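Local coordinates for protein alanyl-tRNA synthetase (Aquifex aeolicus, PDB 3G98) that forms the C-Ala domain of the enzyme that joins alanine to its tRNA, a domain that brings aminoacylation and editing together on one tRNA, at residues E17-E20 with P21-R25; I54-S57 with K58-D62; V102-L105 with K106-S110. One frame throughout, in Å; residues are numbered along the deposited sequence.

Interaction 1: E17-E20 with P21-R25; sequences EEVE and PEELR
Glu20 and Leu24 close the first turn of helix 21-31, and the way the polar atoms are met here is a worked example of an N-terminal helix cap. Leu24 N gives its hydrogen to Glu20 O at 2.8 Å, a nearly straight bond (162° at the hydrogen) that meets the acceptor almost head-on, with a C=O...N angle of 166°. Pro21, which has no N-H to satisfy, takes the first helical position, and its own carbonyl receives Arg25 N and the side-chain amide of Gln89. The carboxylate of Glu23 folds back toward the cap: CG stands anti to the carbonyl carbon (chi1 -71°) and the rest of the chain is extended, which carries OE1 to within 3.5 Å of Glu20 N. That weak bond is one half of a capping box. The other half is not made by the carboxylate of Glu20, which bends away at CG, lies alongside Pro21 with OE1 3.4 Å from Pro21 CD, and forms a salt bridge with Lys46. Glu20 OE2 and Glu23 OE1 therefore remain 5.7 Å apart. Beneath the polar atoms, Val19 CG1 meets Leu24 CB at 3.9 Å, the side chains crossing at about a right angle; residues just before the cap and four places beyond it thus form a hydrophobic staple, while Ser44 bonds Val19 O. The chemistry implies a division of labour: one carboxylate serves the backbone of the cap and the other a lysine of strand 38-46, and both negative groups probably suit the positive end of the helix dipole.

Interaction 2: I54-S57 with K58-D62; sequences IGVS and KEISD
Ser57 O accepts the N-H of Ile60 at 3.0 Å, closing a beta turn of 3-10 character through which the chain leaves strand 49-56. Lys58 and Glu59, the two central residues, both have helical backbone angles. The bond to Ser57 O is fairly straight (160°), but the donor comes from above the carbonyl plane, 45° out of it. A second such step follows, where Ser61 N makes a weak bond of 3.3 Å to Lys58 O. Lys58 O also takes the hydroxyl of Ser61, whose OG lies 3.0 Å away, so that backbone and side chain of one residue grip one acceptor. Were Ser61 replaced by an alanine, the hydroxyl bond would be gone, and Lys58 O would probably keep only the weak backbone bond from this position, leaving the second step less firmly fixed.

Among the side chains, Ile60 folds over the turn. Its CG1 lies between the backbone N and the carbonyl carbon (chi1 65°), which sets Ile60 CG1 3.2 Å from Ser57 O, near the carbonyl plane, and also lets it touch Val56 CB at 4.1 Å, the two aliphatic groups resting on Val39 of the neighbouring strand. Ser57 OG turns to the start of strand 38-46 and the chain before it, hydrogen-bonded to Asp38 N and Arg32 O. Glu59, bent at chi2, swings back alongside Ser57, where its OE1 comes to 3.7 Å from Ser57 CB.

Interaction 3: V102-L105 with K106-S110; sequences VKLL and KEILS
Val102 and Lys106, like each residue pair four apart here, are joined first by the backbone. Lys106 N reaches Val102 O at 2.9 Å, and the same pattern repeats as Glu107 N to Lys103 O, Ile108 N to Leu104 O and Leu109 N to Leu105 O, the last at 2.8 Å. These are regular i to i+4 alpha-helical bonds, with N-H...O angles of 151° to 164°. Close to the C-terminus a side chain joins in: Ser110 OG donates to Glu107 O at 3.1 Å from above the carbonyl plane, while Ser110 N is held by Lys106 O.

The apolar contacts run along the same spacing. Leu104 CG meets the end of Ile108, CD1, at 4.0 Å; CG1 of Ile108 lies anti to its carbonyl carbon (chi1 -75°), which turns the branch back over Leu104 O. One step round the helix, Leu105 CD1 touches Leu109 CG at 4.1 Å, and the leucine branches cross obliquely. Leu109 CG also sits 3.3 Å from Leu105 O, over the carbonyl that its own backbone N-H engages. Leu105 and Leu109 are both buried, with Leu105 reaching Leu11, Phe41 and Val69, and Leu109 reaching Val6.

Lys106 combines both kinds of contact. Its chain, extended beyond CG, runs back across Val102, where Val102 CG1 lies 3.6 Å from Lys106 CE, and the methylenes also rest on Leu11 and Tyr13. The charged end NZ passes beyond this apolar company to a salt bridge with Glu4 of strand 2-6, so the aliphatic part is packed and the ammonium group paired. Lys103 and Glu107, by contrast, are exposed. Apolar residues on one flank and charged ones on another mark an amphipathic alpha helix packed against a beta sheet, as expected of the alpha and beta fold of this domain.

In the fold
The three contacts treat the same problem, satisfying a backbone within one continuous segment, at different places in the fold. Interaction 1 is a surface contact at the start of helix 21-31, where carboxylates and a lone staple share the work. Interactions 2 and 3 are partly buried, and they touch: Ile54 CD1 packs on Leu105 CD2 at 4.0 Å, joining strand 49-56 to helix 98-110. Interaction 2 relies on turn bonds and hydroxyls, interaction 3 on regular helical bonds and aliphatic packing. Helix 21-31 leans on Ile42 and Ser44 of strand 38-46, helix 98-110 on Phe41, consistent with opposite sheet faces; the centres of interactions 1 and 3 are about 23 Å apart.

Interaction 1: E17-E20 with P21-R25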
loop_
_atom_site.group_PDB
_atom_site.type_symbol
_atom_site.label_atom_id
_atom_site.label_comp_id
_atom_site.label_asym_id
_atom_site.label_seq_id
_atom_site.Cartn_x
_atom_site.Cartn_y
_atom_site.Cartn_z
ATOM N N GLU A 17 -11.104 9.387 0.601
ATOM C CA GLU A 17 -11.172 10.652 -0.120
ATOM C C GLU A 17 -10.513 11.725 0.718
ATOM O O GLU A 17 -10.750 11.809 1.930
ATOM C CB GLU A 17 -12.628 11.061 -0.389
ATOM C CG GLU A 17 -13.449 10.053 -1.178
ATOM C CD GLU A 17 -13.205 10.137 -2.677
ATOM O OE1 GLU A 17 -12.881 11.232 -3.175
ATOM O OE2 GLU A 17 -13.347 9.107 -3.362
ATOM N N GLU A 18 -9.692 12.542 0.069
ATOM C CA GLU A 18 -9.220 13.809 0.628
ATOM C C GLU A 18 -8.275 13.720 1.832
ATOM O O GLU A 18 -8.112 14.701 2.561
ATOM C CB GLU A 18 -10.416 14.715 0.980
ATOM C CG GLU A 18 -11.545 14.699 -0.047
ATOM C CD GLU A 18 -11.147 15.275 -1.403
ATOM O OE1 GLU A 18 -10.051 15.869 -1.520
ATOM O OE2 GLU A 18 -11.945 15.140 -2.356
ATOM N N VAL A 19 -7.640 12.570 2.043
ATOM C CA VAL A 19 -6.671 12.440 3.131
ATOM C C VAL A 19 -5.309 12.971 2.699
ATOM O O VAL A 19 -4.842 12.659 1.606
ATOM C CB VAL A 19 -6.550 10.968 3.600
ATOM C CG1 VAL A 19 -5.353 10.790 4.511
ATOM C CG2 VAL A 19 -7.835 10.542 4.306
ATOM N N GLU A 20 -4.672 13.777 3.547
ATOM C CA GLU A 20 -3.356 14.317 3.218
ATOM C C GLU A 20 -2.301 13.213 3.190
ATOM O O GLU A 20 -2.364 12.269 3.982
ATOM C CB GLU A 20 -2.957 15.434 4.193
ATOM C CG GLU A 20 -3.907 16.626 4.179
ATOM C CD GLU A 20 -4.054 17.243 2.796
ATOM O OE1 GLU A 20 -3.097 17.164 1.998
ATOM O OE2 GLU A 20 -5.129 17.809 2.509
ATOM N N PRO A 21 -1.336 13.322 2.264
ATOM C CA PRO A 21 -0.298 12.307 2.079
ATOM C C PRO A 21 0.441 11.993 3.377
ATOM O O PRO A 21 0.686 10.834 3.676
ATOM C CB PRO A 21 0.673 12.971 1.099
ATOM C CG PRO A 21 -0.134 13.979 0.382
ATOM C CD PRO A 21 -1.175 14.455 1.333
ATOM N N GLU A 22 0.801 13.020 4.140
ATOM C CA GLU A 22 1.564 12.786 5.371
ATOM C C GLU A 22 0.708 12.080 6.432
ATOM O O GLU A 22 1.213 11.265 7.219
ATOM C CB GLU A 22 2.191 14.081 5.895
ATOM C CG GLU A 22 3.469 14.487 5.129
ATOM C CD GLU A 22 4.578 13.435 5.215
ATOM O OE1 GLU A 22 4.857 12.946 6.329
ATOM O OE2 GLU A 22 5.177 13.098 4.168
ATOM N N GLU A 23 -0.588 12.376 6.420
ATOM C CA GLU A 23 -1.553 11.736 7.310
ATOM C C GLU A 23 -1.764 10.274 6.904
ATOM O O GLU A 23 -1.831 9.370 7.744
ATOM C CB GLU A 23 -2.886 12.493 7.267
ATOM C CG GLU A 23 -2.843 13.864 7.945
ATOM C CD GLU A 23 -4.132 14.660 7.765
ATOM O OE1 GLU A 23 -5.016 14.236 6.982
ATOM O OE2 GLU A 23 -4.252 15.722 8.410
ATOM N N LEU A 24 -1.863 10.051 5.599
ATOM C CA LEU A 24 -1.995 8.711 5.064
ATOM C C LEU A 24 -0.804 7.849 5.472
ATOM O O LEU A 24 -0.965 6.708 5.910
ATOM C CB LEU A 24 -2.101 8.788 3.543
ATOM C CG LEU A 24 -2.516 7.539 2.789
ATOM C CD1 LEU A 24 -3.977 7.256 3.042
ATOM C CD2 LEU A 24 -2.239 7.748 1.297
ATOM N N ARG A 25 0.396 8.406 5.333
ATOM C CA ARG A 25 1.621 7.717 5.722
ATOM C C ARG A 25 1.613 7.369 7.205
ATOM O O ARG A 25 1.994 6.264 7.599
ATOM C CB ARG A 25 2.834 8.603 5.423
ATOM C CG ARG A 25 4.168 7.923 5.633
ATOM C CD ARG A 25 5.307 8.936 5.657
ATOM N NE ARG A 25 6.580 8.251 5.804
ATOM C CZ ARG A 25 7.286 7.777 4.781
ATOM N NH1 ARG A 25 6.845 7.933 3.538
ATOM N NH2 ARG A 25 8.432 7.152 5.004
#

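Interaction 2: I54-S57 with K58-D62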
loop_
_atom_site.group_PDB
_atom_site.type_symbol
_atom_site.label_atom_id
_atom_site.label_comp_id
_atom_site.label_asym_id
_atom_site.label_seq_id
_atom_site.Cartn_x
_atom_site.Cartn_y
_atom_site.Cartn_z
ATOM N N ILE A 54 2.512 1.917 1.079
ATOM C CA ILE A 54 2.630 0.521 1.482
ATOM C C ILE A 54 3.465 0.497 2.749
ATOM O O ILE A 54 4.584 1.016 2.772
ATOM C CB ILE A 54 3.336 -0.337 0.406
ATOM C CG1 ILE A 54 2.546 -0.341 -0.904
ATOM C CG2 ILE A 54 3.527 -1.777 0.913
ATOM C CD1 ILE A 54 1.476 -1.384 -0.963
ATOM N N GLY A 55 2.898 -0.063 3.812
ATOM C CA GLY A 55 3.640 -0.269 5.054
ATOM C C GLY A 55 3.558 -1.732 5.423
ATOM O O GLY A 55 2.504 -2.349 5.276
ATOM N N VAL A 56 4.667 -2.305 5.882
ATOM C CA VAL A 56 4.661 -3.705 6.291
ATOM C C VAL A 56 5.214 -3.843 7.708
ATOM O O VAL A 56 5.976 -2.991 8.168
ATOM C CB VAL A 56 5.438 -4.638 5.297
ATOM C CG1 VAL A 56 4.912 -4.487 3.869
ATOM C CG2 VAL A 56 6.922 -4.372 5.338
ATOM N N SER A 57 4.805 -4.892 8.408
ATOM C CA SER A 57 5.390 -5.187 9.710
ATOM C C SER A 57 6.890 -5.340 9.527
ATOM O O SER A 57 7.339 -6.005 8.591
ATOM C CB SER A 57 4.811 -6.479 10.268
ATOM O OG SER A 57 3.437 -6.344 10.544
ATOM N N LYS A 58 7.678 -4.749 10.415
ATOM C CA LYS A 58 9.126 -4.764 10.211
ATOM C C LYS A 58 9.682 -6.183 10.073
ATOM O O LYS A 58 10.652 -6.410 9.337
ATOM C CB LYS A 58 9.862 -3.976 11.299
ATOM C CG LYS A 58 11.369 -3.946 11.089
ATOM C CD LYS A 58 11.944 -2.545 11.232
ATOM C CE LYS A 58 13.382 -2.510 10.706
ATOM N NZ LYS A 58 13.820 -1.116 10.398
ATOM N N GLU A 59 9.047 -7.136 10.751
ATOM C CA GLU A 59 9.502 -8.528 10.742
ATOM C C GLU A 59 9.448 -9.184 9.359
ATOM O O GLU A 59 10.168 -10.140 9.104
ATOM C CB GLU A 59 8.704 -9.369 11.741
ATOM C CG GLU A 59 8.966 -9.019 13.202
ATOM C CD GLU A 59 8.124 -7.852 13.698
ATOM O OE1 GLU A 59 7.348 -7.277 12.900
ATOM O OE2 GLU A 59 8.234 -7.515 14.898
ATOM N N ILE A 60 8.603 -8.670 8.467
ATOM C CA ILE A 60 8.422 -9.289 7.150
ATOM C C ILE A 60 8.959 -8.437 5.992
ATOM O O ILE A 60 8.633 -8.676 4.830
ATOM C CB ILE A 60 6.941 -9.655 6.890
ATOM C CG1 ILE A 60 6.074 -8.392 6.831
ATOM C CG2 ILE A 60 6.436 -10.609 7.957
ATOM C CD1 ILE A 60 4.663 -8.642 6.327
ATOM N N SER A 61 9.796 -7.457 6.326
ATOM C CA SER A 61 10.440 -6.559 5.354
ATOM C C SER A 61 11.195 -7.261 4.221
ATOM O O SER A 61 11.204 -6.778 3.087
ATOM C CB SER A 61 11.414 -5.613 6.077
ATOM O OG SER A 61 10.723 -4.699 6.912
ATOM N N ASP A 62 11.852 -8.379 4.524
ATOM C CA ASP A 62 12.557 -9.127 3.483
ATOM C C ASP A 62 11.573 -9.893 2.618
ATOM O O ASP A 62 11.775 -10.040 1.414
ATOM C CB ASP A 62 13.596 -10.089 4.081
ATOM C CG ASP A 62 14.915 -9.408 4.393
ATOM O OD1 ASP A 62 15.091 -8.237 3.995
ATOM O OD2 ASP A 62 15.781 -10.045 5.033
#

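Interaction 3: V102-L105 with K106-S110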
loop_
_atom_site.group_PDB
_atom_site.type_symbol
_atom_site.label_atom_id
_atom_site.label_comp_id
_atom_site.label_asym_id
_atom_site.label_seq_id
_atom_site.Cartn_x
_atom_site.Cartn_y
_atom_site.Cartn_z
ATOM N N VAL A 102 -5.009 -3.337 -6.076
ATOM C CA VAL A 102 -5.213 -4.256 -4.949
ATOM C C VAL A 102 -5.134 -5.700 -5.427
ATOM O O VAL A 102 -4.482 -6.542 -4.792
ATOM C CB VAL A 102 -6.562 -4.020 -4.230
ATOM C CG1 VAL A 102 -6.848 -5.163 -3.242
ATOM C CG2 VAL A 102 -6.551 -2.678 -3.507
ATOM N N LYS A 103 -5.785 -5.984 -6.551
ATOM C CA LYS A 103 -5.727 -7.325 -7.132
ATOM C C LYS A 103 -4.280 -7.752 -7.394
ATOM O O LYS A 103 -3.878 -8.863 -7.025
ATOM C CB LYS A 103 -6.564 -7.382 -8.413
ATOM C CG LYS A 103 -6.745 -8.773 -8.999
ATOM C CD LYS A 103 -7.691 -8.734 -10.204
ATOM C CE LYS A 103 -6.993 -8.145 -11.432
ATOM N NZ LYS A 103 -7.920 -7.863 -12.566
ATOM N N LEU A 104 -3.500 -6.864 -8.012
ATOM C CA LEU A 104 -2.077 -7.114 -8.262
ATOM C C LEU A 104 -1.299 -7.378 -6.972
ATOM O O LEU A 104 -0.491 -8.297 -6.913
ATOM C CB LEU A 104 -1.433 -5.942 -9.023
ATOM C CG LEU A 104 0.081 -6.051 -9.295
ATOM C CD1 LEU A 104 0.413 -7.326 -10.055
ATOM C CD2 LEU A 104 0.603 -4.851 -10.062
ATOM N N LEU A 105 -1.528 -6.565 -5.947
ATOM C CA LEU A 105 -0.837 -6.748 -4.668
ATOM C C LEU A 105 -1.154 -8.107 -4.063
ATOM O O LEU A 105 -0.265 -8.786 -3.532
ATOM C CB LEU A 105 -1.191 -5.623 -3.675
ATOM C CG LEU A 105 -0.547 -5.718 -2.290
ATOM C CD1 LEU A 105 0.966 -5.820 -2.384
ATOM C CD2 LEU A 105 -0.971 -4.530 -1.415
ATOM N N LYS A 106 -2.415 -8.522 -4.128
ATOM C CA LYS A 106 -2.761 -9.834 -3.600
ATOM C C LYS A 106 -2.028 -10.922 -4.361
ATOM O O LYS A 106 -1.573 -11.902 -3.773
ATOM C CB LYS A 106 -4.269 -10.077 -3.651
ATOM C CG LYS A 106 -5.052 -9.224 -2.668
ATOM C CD LYS A 106 -6.539 -9.479 -2.819
ATOM C CE LYS A 106 -7.359 -8.520 -1.980
ATOM N NZ LYS A 106 -8.822 -8.845 -2.072
ATOM N N GLU A 107 -1.910 -10.750 -5.672
ATOM C CA GLU A 107 -1.197 -11.726 -6.495
ATOM C C GLU A 107 0.283 -11.727 -6.137
ATOM O O GLU A 107 0.935 -12.776 -6.118
ATOM C CB GLU A 107 -1.382 -11.407 -7.977
ATOM C CG GLU A 107 -0.687 -12.399 -8.895
ATOM C CD GLU A 107 -1.235 -13.800 -8.735
ATOM O OE1 GLU A 107 -2.324 -14.073 -9.283
ATOM O OE2 GLU A 107 -0.582 -14.627 -8.060
ATOM N N ILE A 108 0.813 -10.543 -5.848
ATOM C CA ILE A 108 2.199 -10.429 -5.433
ATOM C C ILE A 108 2.417 -11.145 -4.102
ATOM O O ILE A 108 3.350 -11.934 -3.962
ATOM C CB ILE A 108 2.651 -8.963 -5.336
ATOM C CG1 ILE A 108 2.875 -8.386 -6.739
ATOM C CG2 ILE A 108 3.933 -8.849 -4.504
ATOM C CD1 ILE A 108 3.079 -6.872 -6.758
ATOM N N LEU A 109 1.540 -10.890 -3.140
ATOM C CA LEU A 109 1.659 -11.501 -1.818
ATOM C C LEU A 109 1.515 -13.018 -1.832
ATOM O O LEU A 109 2.102 -13.708 -0.999
ATOM C CB LEU A 109 0.627 -10.905 -0.862
ATOM C CG LEU A 109 0.843 -9.432 -0.511
ATOM C CD1 LEU A 109 -0.220 -8.996 0.509
ATOM C CD2 LEU A 109 2.254 -9.185 0.011
ATOM N N SER A 110 0.711 -13.533 -2.758
ATOM C CA SER A 110 0.516 -14.981 -2.879
ATOM C C SER A 110 1.644 -15.652 -3.673
ATOM O O SER A 110 1.914 -16.842 -3.501
ATOM C CB SER A 110 -0.841 -15.292 -3.515
ATOM O OG SER A 110 -0.819 -15.047 -4.910
#